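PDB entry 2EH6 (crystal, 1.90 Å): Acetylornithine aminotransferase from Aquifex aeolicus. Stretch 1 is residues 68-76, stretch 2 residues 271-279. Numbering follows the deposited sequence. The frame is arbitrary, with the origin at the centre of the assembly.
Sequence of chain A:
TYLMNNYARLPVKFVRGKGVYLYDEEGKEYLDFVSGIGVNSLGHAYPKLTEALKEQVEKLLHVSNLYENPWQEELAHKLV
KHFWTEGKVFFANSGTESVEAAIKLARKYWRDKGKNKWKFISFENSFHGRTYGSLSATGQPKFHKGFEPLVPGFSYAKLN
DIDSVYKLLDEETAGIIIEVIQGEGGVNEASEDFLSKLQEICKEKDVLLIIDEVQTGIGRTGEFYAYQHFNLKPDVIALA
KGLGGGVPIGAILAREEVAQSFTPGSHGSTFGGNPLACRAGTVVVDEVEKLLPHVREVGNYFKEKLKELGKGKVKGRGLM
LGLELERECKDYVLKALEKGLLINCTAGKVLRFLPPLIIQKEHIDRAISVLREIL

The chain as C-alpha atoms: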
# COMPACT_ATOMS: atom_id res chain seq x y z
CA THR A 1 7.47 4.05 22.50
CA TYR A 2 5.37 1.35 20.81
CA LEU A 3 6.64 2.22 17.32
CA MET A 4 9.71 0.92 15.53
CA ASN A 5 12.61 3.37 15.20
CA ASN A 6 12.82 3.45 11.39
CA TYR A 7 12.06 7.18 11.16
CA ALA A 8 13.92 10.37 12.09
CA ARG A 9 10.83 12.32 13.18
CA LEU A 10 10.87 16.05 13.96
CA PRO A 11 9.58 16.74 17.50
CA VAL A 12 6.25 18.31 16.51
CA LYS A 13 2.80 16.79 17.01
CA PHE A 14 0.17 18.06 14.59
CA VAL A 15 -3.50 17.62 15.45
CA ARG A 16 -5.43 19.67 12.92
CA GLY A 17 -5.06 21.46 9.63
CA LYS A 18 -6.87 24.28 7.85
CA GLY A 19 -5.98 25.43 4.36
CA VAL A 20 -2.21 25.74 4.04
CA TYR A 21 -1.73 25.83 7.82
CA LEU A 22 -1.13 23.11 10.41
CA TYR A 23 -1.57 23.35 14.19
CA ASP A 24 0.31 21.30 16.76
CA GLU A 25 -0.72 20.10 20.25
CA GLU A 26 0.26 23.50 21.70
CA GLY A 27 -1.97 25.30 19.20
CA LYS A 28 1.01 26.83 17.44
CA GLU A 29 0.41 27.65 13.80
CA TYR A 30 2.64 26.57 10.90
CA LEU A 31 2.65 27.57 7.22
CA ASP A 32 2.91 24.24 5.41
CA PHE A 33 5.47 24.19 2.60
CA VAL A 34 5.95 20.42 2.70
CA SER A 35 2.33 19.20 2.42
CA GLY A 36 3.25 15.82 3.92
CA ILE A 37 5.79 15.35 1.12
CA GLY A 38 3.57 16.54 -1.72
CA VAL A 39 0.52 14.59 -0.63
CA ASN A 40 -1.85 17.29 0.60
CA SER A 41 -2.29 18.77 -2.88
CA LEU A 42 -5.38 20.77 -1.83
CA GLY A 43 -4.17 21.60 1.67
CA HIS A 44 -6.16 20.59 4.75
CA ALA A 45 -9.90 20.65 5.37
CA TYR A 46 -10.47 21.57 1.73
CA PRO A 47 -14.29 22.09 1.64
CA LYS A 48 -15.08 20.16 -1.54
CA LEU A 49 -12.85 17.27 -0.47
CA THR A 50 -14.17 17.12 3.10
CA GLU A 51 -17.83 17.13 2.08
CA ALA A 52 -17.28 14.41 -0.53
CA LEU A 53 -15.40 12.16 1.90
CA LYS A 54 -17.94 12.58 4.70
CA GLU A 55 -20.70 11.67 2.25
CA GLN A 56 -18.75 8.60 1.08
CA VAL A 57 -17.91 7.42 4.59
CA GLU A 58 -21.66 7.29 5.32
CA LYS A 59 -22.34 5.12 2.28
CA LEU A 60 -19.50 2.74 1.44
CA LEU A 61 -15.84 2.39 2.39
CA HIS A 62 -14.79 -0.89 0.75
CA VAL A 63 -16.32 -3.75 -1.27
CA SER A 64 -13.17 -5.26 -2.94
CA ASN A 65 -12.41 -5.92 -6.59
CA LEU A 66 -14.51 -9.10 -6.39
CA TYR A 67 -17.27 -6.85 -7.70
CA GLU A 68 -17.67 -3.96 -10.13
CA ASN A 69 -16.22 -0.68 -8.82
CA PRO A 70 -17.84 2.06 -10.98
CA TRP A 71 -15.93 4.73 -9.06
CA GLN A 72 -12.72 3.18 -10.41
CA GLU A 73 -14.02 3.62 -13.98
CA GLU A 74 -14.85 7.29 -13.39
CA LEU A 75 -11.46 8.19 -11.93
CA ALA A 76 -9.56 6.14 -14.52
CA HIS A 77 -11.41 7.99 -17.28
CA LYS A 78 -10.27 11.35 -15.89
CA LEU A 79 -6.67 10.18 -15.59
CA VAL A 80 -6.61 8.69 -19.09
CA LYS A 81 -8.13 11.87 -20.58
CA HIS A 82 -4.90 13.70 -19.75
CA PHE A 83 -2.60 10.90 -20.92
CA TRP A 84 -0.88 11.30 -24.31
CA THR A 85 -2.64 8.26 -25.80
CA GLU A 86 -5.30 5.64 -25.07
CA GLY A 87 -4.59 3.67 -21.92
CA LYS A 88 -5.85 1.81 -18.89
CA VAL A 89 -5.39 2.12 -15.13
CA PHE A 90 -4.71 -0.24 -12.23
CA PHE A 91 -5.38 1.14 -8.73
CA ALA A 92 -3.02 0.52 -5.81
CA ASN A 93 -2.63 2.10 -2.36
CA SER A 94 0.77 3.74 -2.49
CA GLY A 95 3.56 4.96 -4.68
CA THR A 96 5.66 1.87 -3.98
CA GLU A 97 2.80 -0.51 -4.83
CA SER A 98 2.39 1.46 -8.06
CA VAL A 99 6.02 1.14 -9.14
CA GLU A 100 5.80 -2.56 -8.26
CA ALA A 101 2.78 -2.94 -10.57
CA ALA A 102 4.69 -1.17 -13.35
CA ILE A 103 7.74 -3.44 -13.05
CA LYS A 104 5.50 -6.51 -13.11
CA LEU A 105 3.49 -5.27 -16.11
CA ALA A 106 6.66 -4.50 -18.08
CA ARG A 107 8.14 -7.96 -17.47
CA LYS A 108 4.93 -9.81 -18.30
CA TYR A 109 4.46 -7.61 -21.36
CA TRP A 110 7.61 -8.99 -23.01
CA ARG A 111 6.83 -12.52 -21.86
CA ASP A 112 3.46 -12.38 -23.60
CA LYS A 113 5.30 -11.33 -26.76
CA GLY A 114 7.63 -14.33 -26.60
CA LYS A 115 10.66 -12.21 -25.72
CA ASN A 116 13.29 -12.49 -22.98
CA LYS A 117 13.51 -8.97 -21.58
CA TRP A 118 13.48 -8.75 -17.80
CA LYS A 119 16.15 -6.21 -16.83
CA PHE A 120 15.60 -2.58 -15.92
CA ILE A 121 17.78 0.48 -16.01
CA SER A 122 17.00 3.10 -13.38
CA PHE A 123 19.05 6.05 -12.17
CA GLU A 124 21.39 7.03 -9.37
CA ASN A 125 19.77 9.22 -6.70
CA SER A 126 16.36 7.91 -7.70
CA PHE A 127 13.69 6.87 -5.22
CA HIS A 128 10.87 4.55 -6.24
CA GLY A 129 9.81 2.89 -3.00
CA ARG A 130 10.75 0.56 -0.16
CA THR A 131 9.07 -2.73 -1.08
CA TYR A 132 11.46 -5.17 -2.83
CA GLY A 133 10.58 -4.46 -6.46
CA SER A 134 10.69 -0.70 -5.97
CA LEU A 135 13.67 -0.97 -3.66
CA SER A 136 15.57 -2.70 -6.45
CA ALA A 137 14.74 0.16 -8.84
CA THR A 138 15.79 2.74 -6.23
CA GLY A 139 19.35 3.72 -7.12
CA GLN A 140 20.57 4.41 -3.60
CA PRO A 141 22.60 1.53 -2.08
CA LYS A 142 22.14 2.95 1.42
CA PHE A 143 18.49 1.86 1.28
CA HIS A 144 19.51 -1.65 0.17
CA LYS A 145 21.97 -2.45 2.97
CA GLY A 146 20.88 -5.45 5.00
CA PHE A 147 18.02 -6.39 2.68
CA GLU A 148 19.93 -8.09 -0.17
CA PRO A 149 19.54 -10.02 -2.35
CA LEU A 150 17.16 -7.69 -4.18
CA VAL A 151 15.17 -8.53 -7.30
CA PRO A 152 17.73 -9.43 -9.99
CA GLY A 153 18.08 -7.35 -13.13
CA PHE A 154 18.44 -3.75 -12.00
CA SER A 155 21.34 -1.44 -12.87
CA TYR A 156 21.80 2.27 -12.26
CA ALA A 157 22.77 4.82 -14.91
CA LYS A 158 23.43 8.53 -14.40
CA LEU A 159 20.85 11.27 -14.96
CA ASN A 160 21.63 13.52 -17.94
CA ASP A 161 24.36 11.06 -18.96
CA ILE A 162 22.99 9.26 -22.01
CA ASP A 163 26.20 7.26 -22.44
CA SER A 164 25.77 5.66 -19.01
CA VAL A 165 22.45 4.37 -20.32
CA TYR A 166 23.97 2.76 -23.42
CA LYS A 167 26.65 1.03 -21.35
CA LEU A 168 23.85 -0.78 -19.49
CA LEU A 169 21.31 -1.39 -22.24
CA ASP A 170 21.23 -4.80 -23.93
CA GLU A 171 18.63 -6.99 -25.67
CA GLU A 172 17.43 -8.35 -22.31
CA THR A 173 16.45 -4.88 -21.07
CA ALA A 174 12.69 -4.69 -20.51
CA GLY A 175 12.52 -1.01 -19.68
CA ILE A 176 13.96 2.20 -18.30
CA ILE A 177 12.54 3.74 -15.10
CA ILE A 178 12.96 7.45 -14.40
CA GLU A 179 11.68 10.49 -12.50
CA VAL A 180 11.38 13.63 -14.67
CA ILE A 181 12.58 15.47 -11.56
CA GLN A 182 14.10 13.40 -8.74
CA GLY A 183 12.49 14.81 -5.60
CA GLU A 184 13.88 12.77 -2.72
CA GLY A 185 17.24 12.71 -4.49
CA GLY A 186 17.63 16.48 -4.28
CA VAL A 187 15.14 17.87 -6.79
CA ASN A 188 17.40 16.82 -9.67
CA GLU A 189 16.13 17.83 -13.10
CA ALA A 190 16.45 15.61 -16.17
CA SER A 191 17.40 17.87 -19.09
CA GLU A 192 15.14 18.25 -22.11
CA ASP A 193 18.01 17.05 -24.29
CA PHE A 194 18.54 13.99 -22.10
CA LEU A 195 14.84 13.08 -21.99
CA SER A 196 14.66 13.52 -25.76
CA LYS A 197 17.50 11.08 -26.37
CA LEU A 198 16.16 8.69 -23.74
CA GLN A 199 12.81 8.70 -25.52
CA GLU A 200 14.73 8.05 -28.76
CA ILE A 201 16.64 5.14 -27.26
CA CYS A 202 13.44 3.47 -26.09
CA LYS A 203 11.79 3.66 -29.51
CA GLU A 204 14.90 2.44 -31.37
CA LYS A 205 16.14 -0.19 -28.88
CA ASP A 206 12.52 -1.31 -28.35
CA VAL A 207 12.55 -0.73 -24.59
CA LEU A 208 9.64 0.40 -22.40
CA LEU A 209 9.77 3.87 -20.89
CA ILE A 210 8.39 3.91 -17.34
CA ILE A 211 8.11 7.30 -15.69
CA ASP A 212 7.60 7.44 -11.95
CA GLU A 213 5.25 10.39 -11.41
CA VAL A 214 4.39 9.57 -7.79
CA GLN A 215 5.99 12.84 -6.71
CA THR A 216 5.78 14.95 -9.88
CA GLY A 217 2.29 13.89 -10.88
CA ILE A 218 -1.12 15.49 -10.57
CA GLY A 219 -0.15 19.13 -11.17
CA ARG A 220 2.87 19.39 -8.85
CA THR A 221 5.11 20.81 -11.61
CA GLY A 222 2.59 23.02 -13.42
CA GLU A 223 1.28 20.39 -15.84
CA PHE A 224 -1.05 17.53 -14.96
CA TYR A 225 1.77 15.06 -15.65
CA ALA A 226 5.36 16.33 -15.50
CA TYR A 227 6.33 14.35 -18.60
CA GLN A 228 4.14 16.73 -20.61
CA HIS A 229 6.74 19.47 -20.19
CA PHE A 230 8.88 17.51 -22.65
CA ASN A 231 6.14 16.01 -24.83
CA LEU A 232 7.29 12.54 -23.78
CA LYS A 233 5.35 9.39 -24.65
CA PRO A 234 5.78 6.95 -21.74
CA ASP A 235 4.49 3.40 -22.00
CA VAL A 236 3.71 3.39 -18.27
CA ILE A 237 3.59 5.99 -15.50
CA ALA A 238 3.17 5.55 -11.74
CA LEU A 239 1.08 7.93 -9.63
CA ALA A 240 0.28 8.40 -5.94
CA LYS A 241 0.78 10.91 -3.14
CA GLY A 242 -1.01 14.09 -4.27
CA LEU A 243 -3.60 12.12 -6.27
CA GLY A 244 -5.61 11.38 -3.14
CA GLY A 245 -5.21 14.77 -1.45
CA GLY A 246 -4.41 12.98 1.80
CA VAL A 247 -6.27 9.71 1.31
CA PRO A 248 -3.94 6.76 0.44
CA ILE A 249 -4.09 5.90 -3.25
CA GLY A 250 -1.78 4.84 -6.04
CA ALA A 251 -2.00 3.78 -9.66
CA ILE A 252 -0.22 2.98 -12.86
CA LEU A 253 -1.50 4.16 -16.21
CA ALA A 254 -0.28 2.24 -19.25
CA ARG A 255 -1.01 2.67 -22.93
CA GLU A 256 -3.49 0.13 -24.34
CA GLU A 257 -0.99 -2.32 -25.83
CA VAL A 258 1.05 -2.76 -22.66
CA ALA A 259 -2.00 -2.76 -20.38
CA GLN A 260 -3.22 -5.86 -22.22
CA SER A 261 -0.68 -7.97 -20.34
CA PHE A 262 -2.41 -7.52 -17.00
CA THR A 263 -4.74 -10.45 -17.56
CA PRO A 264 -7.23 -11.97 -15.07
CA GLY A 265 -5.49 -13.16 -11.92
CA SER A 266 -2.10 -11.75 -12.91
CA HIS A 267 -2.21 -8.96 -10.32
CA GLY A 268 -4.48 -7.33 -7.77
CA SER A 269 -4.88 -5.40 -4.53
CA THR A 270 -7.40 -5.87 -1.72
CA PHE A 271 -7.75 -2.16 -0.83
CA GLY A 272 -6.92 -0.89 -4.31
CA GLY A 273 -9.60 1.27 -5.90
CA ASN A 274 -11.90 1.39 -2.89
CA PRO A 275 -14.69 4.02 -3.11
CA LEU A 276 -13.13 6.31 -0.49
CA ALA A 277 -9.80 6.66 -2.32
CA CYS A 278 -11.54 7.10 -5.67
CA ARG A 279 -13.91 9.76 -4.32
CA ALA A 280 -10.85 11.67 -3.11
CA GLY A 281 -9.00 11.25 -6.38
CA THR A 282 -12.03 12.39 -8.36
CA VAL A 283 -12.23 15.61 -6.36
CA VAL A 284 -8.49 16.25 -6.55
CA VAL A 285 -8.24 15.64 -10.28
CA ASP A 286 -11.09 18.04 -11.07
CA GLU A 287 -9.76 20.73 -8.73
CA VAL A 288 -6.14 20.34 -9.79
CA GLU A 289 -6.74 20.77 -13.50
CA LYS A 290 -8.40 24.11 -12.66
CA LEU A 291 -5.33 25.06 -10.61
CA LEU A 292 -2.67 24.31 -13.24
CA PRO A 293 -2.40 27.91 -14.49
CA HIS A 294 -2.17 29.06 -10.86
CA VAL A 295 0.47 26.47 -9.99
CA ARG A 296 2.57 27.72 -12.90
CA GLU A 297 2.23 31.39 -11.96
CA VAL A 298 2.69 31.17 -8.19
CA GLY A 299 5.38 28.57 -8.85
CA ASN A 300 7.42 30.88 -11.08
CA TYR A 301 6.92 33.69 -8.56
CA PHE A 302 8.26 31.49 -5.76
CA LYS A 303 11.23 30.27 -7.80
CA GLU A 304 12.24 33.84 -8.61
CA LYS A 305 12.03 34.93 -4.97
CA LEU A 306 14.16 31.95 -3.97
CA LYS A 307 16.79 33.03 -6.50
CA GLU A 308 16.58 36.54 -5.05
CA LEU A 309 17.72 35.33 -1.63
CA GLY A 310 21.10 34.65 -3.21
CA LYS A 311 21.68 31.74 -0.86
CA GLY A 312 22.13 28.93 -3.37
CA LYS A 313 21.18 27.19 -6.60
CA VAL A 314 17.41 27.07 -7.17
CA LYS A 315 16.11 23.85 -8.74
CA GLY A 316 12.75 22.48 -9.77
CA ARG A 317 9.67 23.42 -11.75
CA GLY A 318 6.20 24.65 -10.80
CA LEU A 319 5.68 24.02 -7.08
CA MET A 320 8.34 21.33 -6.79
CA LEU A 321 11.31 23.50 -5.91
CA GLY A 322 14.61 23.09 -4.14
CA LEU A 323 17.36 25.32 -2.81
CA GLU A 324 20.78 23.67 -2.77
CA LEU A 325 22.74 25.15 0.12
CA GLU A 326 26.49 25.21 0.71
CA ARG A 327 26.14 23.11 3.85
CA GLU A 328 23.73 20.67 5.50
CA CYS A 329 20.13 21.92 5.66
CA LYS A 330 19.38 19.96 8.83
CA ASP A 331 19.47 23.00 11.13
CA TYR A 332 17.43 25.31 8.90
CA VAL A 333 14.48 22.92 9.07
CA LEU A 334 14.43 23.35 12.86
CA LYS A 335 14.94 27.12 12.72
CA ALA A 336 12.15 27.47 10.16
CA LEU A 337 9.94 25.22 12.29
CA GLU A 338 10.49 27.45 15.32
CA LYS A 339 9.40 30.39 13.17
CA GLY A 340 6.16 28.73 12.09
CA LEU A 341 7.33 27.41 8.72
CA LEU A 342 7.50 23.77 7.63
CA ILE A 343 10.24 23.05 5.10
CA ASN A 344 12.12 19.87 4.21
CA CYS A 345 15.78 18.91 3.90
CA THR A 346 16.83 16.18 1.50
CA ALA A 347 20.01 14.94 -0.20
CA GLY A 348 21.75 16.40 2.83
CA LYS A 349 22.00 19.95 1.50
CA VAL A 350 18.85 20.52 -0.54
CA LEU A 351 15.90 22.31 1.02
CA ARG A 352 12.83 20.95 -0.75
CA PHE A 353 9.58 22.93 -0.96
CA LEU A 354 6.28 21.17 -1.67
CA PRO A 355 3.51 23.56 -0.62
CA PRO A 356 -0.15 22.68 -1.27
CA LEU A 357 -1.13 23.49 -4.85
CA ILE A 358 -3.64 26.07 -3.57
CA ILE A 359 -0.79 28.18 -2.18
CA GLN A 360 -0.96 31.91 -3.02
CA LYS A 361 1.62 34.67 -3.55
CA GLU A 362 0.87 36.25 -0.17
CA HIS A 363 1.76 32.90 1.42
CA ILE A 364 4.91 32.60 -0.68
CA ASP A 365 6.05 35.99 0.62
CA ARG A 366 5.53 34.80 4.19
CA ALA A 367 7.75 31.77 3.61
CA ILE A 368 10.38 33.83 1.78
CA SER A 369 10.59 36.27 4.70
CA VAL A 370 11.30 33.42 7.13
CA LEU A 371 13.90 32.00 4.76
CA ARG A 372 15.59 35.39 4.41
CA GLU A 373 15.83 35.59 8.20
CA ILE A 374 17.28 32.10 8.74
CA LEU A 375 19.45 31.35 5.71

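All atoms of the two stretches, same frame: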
# COMPACT_ATOMS: atom_id res chain seq x y z
N GLU A 68 -17.87 -5.13 -9.29
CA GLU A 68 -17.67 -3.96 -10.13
C GLU A 68 -17.49 -2.73 -9.25
O GLU A 68 -18.24 -2.54 -8.29
CB GLU A 68 -18.89 -3.72 -11.03
CG GLU A 68 -19.01 -4.65 -12.21
CD GLU A 68 -20.28 -4.39 -13.00
OE1 GLU A 68 -20.56 -3.21 -13.28
OE2 GLU A 68 -20.98 -5.37 -13.34
N ASN A 69 -16.49 -1.91 -9.57
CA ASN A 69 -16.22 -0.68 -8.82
C ASN A 69 -16.34 0.49 -9.79
O ASN A 69 -15.34 0.99 -10.31
CB ASN A 69 -14.80 -0.71 -8.23
CG ASN A 69 -14.69 -1.62 -7.01
OD1 ASN A 69 -14.24 -1.18 -5.95
ND2 ASN A 69 -15.07 -2.88 -7.17
N PRO A 70 -17.58 0.95 -10.06
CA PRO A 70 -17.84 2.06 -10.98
C PRO A 70 -17.01 3.31 -10.71
O PRO A 70 -16.65 4.05 -11.63
CB PRO A 70 -19.34 2.30 -10.81
CG PRO A 70 -19.86 0.93 -10.48
CD PRO A 70 -18.84 0.45 -9.48
N TRP A 71 -16.73 3.57 -9.43
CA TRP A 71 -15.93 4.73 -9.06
C TRP A 71 -14.53 4.62 -9.64
O TRP A 71 -13.88 5.63 -9.91
CB TRP A 71 -15.89 4.87 -7.54
CG TRP A 71 -15.73 3.56 -6.84
CD1 TRP A 71 -14.57 2.90 -6.59
CD2 TRP A 71 -16.78 2.74 -6.32
NE1 TRP A 71 -14.83 1.72 -5.95
CE2 TRP A 71 -16.18 1.59 -5.77
CE3 TRP A 71 -18.18 2.87 -6.26
CZ2 TRP A 71 -16.92 0.57 -5.17
CZ3 TRP A 71 -18.92 1.85 -5.66
CH2 TRP A 71 -18.29 0.71 -5.12
N GLN A 72 -14.04 3.39 -9.82
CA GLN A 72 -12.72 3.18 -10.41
C GLN A 72 -12.78 3.62 -11.88
O GLN A 72 -11.87 4.28 -12.39
CB GLN A 72 -12.30 1.70 -10.32
CG GLN A 72 -11.62 1.33 -8.99
CD GLN A 72 -11.31 -0.16 -8.87
OE1 GLN A 72 -10.78 -0.78 -9.80
NE2 GLN A 72 -11.61 -0.73 -7.72
N GLU A 73 -13.85 3.24 -12.57
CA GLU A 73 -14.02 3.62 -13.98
C GLU A 73 -13.99 5.13 -14.14
O GLU A 73 -13.28 5.65 -15.00
CB GLU A 73 -15.36 3.10 -14.53
CG GLU A 73 -15.41 1.62 -14.81
CD GLU A 73 -14.49 1.20 -15.95
OE1 GLU A 73 -14.08 2.07 -16.75
OE2 GLU A 73 -14.18 -0.00 -16.04
N GLU A 74 -14.77 5.83 -13.32
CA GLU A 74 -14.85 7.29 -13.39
C GLU A 74 -13.51 7.98 -13.20
O GLU A 74 -13.17 8.89 -13.96
CB GLU A 74 -15.84 7.84 -12.36
CG GLU A 74 -15.58 9.31 -12.04
CD GLU A 74 -16.69 9.97 -11.24
OE1 GLU A 74 -17.14 9.38 -10.23
OE2 GLU A 74 -17.09 11.10 -11.61
N LEU A 75 -12.76 7.57 -12.19
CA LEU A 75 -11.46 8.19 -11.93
C LEU A 75 -10.47 7.83 -13.03
O LEU A 75 -9.71 8.69 -13.49
CB LEU A 75 -10.93 7.73 -10.57
CG LEU A 75 -9.60 8.36 -10.14
CD1 LEU A 75 -9.71 9.88 -10.20
CD2 LEU A 75 -9.23 7.89 -8.73
N ALA A 76 -10.47 6.57 -13.46
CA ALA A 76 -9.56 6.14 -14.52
C ALA A 76 -9.78 7.00 -15.77
O ALA A 76 -8.83 7.46 -16.40
CB ALA A 76 -9.78 4.67 -14.85
N PHE A 271 -7.25 -3.53 -1.06
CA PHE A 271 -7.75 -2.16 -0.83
C PHE A 271 -7.75 -1.28 -2.08
O PHE A 271 -8.39 -0.22 -2.10
CB PHE A 271 -6.91 -1.44 0.22
CG PHE A 271 -6.94 -2.08 1.58
CD1 PHE A 271 -8.14 -2.41 2.20
CD2 PHE A 271 -5.75 -2.29 2.28
CE1 PHE A 271 -8.16 -2.94 3.49
CE2 PHE A 271 -5.76 -2.82 3.57
CZ PHE A 271 -6.96 -3.15 4.17
N GLY A 272 -7.02 -1.69 -3.11
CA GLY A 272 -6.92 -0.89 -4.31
C GLY A 272 -8.24 -0.50 -4.96
O GLY A 272 -9.09 -1.36 -5.20
N GLY A 273 -8.40 0.79 -5.24
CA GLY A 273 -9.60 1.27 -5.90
C GLY A 273 -10.88 1.29 -5.08
O GLY A 273 -11.98 1.25 -5.62
N ASN A 274 -10.74 1.35 -3.76
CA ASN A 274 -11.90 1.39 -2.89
C ASN A 274 -12.62 2.72 -3.16
O ASN A 274 -12.02 3.67 -3.64
CB ASN A 274 -11.44 1.28 -1.43
CG ASN A 274 -10.63 2.47 -0.99
OD1 ASN A 274 -11.19 3.54 -0.73
ND2 ASN A 274 -9.31 2.31 -0.92
N PRO A 275 -13.93 2.79 -2.86
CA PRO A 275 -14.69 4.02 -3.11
C PRO A 275 -14.24 5.29 -2.37
O PRO A 275 -14.48 6.39 -2.85
CB PRO A 275 -16.13 3.61 -2.77
CG PRO A 275 -15.95 2.51 -1.76
CD PRO A 275 -14.80 1.72 -2.34
N LEU A 276 -13.58 5.14 -1.23
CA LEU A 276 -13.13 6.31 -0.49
C LEU A 276 -11.95 6.97 -1.21
O LEU A 276 -11.92 8.19 -1.39
CB LEU A 276 -12.72 5.92 0.93
CG LEU A 276 -12.47 7.09 1.88
CD1 LEU A 276 -13.77 7.84 2.11
CD2 LEU A 276 -11.91 6.58 3.20
N ALA A 277 -10.98 6.16 -1.61
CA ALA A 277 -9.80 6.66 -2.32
C ALA A 277 -10.20 7.27 -3.66
O ALA A 277 -9.69 8.32 -4.07
CB ALA A 277 -8.81 5.52 -2.54
N CYS A 278 -11.11 6.61 -4.36
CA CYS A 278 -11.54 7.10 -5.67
C CYS A 278 -12.35 8.39 -5.57
O CYS A 278 -12.28 9.24 -6.45
CB CYS A 278 -12.33 6.01 -6.40
SG CYS A 278 -11.29 4.62 -6.97
N ARG A 279 -13.12 8.54 -4.49
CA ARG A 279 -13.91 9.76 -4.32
C ARG A 279 -12.93 10.92 -4.12
O ARG A 279 -13.11 12.02 -4.64
CB ARG A 279 -14.83 9.62 -3.10
CG ARG A 279 -15.84 10.75 -2.90
CD ARG A 279 -16.95 10.74 -3.95
NE ARG A 279 -17.95 11.78 -3.68
CZ ARG A 279 -19.02 11.63 -2.89
NH1 ARG A 279 -19.25 10.47 -2.28
NH2 ARG A 279 -19.85 12.64 -2.71

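A carbonyl oxygen left free by a tight turn is a demanding acceptor, and the packing of residues 68-76 against residues 271-279 in acetylornithine aminotransferase illustrates how a neighbouring helix can supply its donors. Residues that touch across the two segments are at least 200 positions apart in sequence, yet each segment is a short loop leading into a helix. Their helices, 70-76 and 275-279, run in nearly the same direction, with an angle of 23° and axes 9.1 Å apart at closest approach, so that the N-terminal turn of one faces the loop and first turn of the other.

The focus of the bonding is Gly273 O. Gln72 NE2 donates to it at 2.9 Å, with good geometry, and Trp71 NE1 reaches the same Gly273 O at 2.9 Å in a weak, more bent hydrogen bond. The indole N-H is also weakly bonded within its own segment, to Asn69 OD1 at 3.0 Å from Trp71 NE1, so its single hydrogen is divided between two acceptors. Those acceptors, Asn69 OD1 and Gly273 O, stand 3.3 Å apart and cannot bond each other; the shared indole donor lies near both. Gln72 is satisfied further by partners elsewhere in the structure, which engage both OE1 and NE2.

Gly273 lies within a type II turn from Phe271 to Asn274, where its positive phi favours glycine. Packing adds a second constraint: an ideal CB here would fall 2.2 Å from Gln72 NE2, a clash with the very amide that binds its carbonyl.

Asn274 secures the turn and starts the helix, while its CA-to-CB bond points away from the other segment. Asn274 ND2 donates to Phe271 O at 2.9 Å, and Asn274 OD1 accepts from Ala277 N at 2.8 Å, capping an amide at the helix start. Asn69 occupies the equivalent N-cap position but makes no side-chain capping bond; its OD1 is turned to the indole instead, while the backbone bond from Gln72 N to Asn69 O, at 2.8 Å, closes the first turn.

Apolar contacts complete the interface. Pro275 covers one face of the indole, its CB 3.7 Å from the centroid of the five-membered ring of Trp71 and close to the ring normal, a CH-pi contact. Cys278 SG approaches the ring edge, 3.7 Å from Trp71 CD1. The same sulfur lies 3.9 Å from Gln72 CG and 4.2 Å from Leu75 CD2, so Cys278 packs against side chains from successive turns of the partner helix. Polar anchoring at the loop thus gives way to nonpolar packing along the helices.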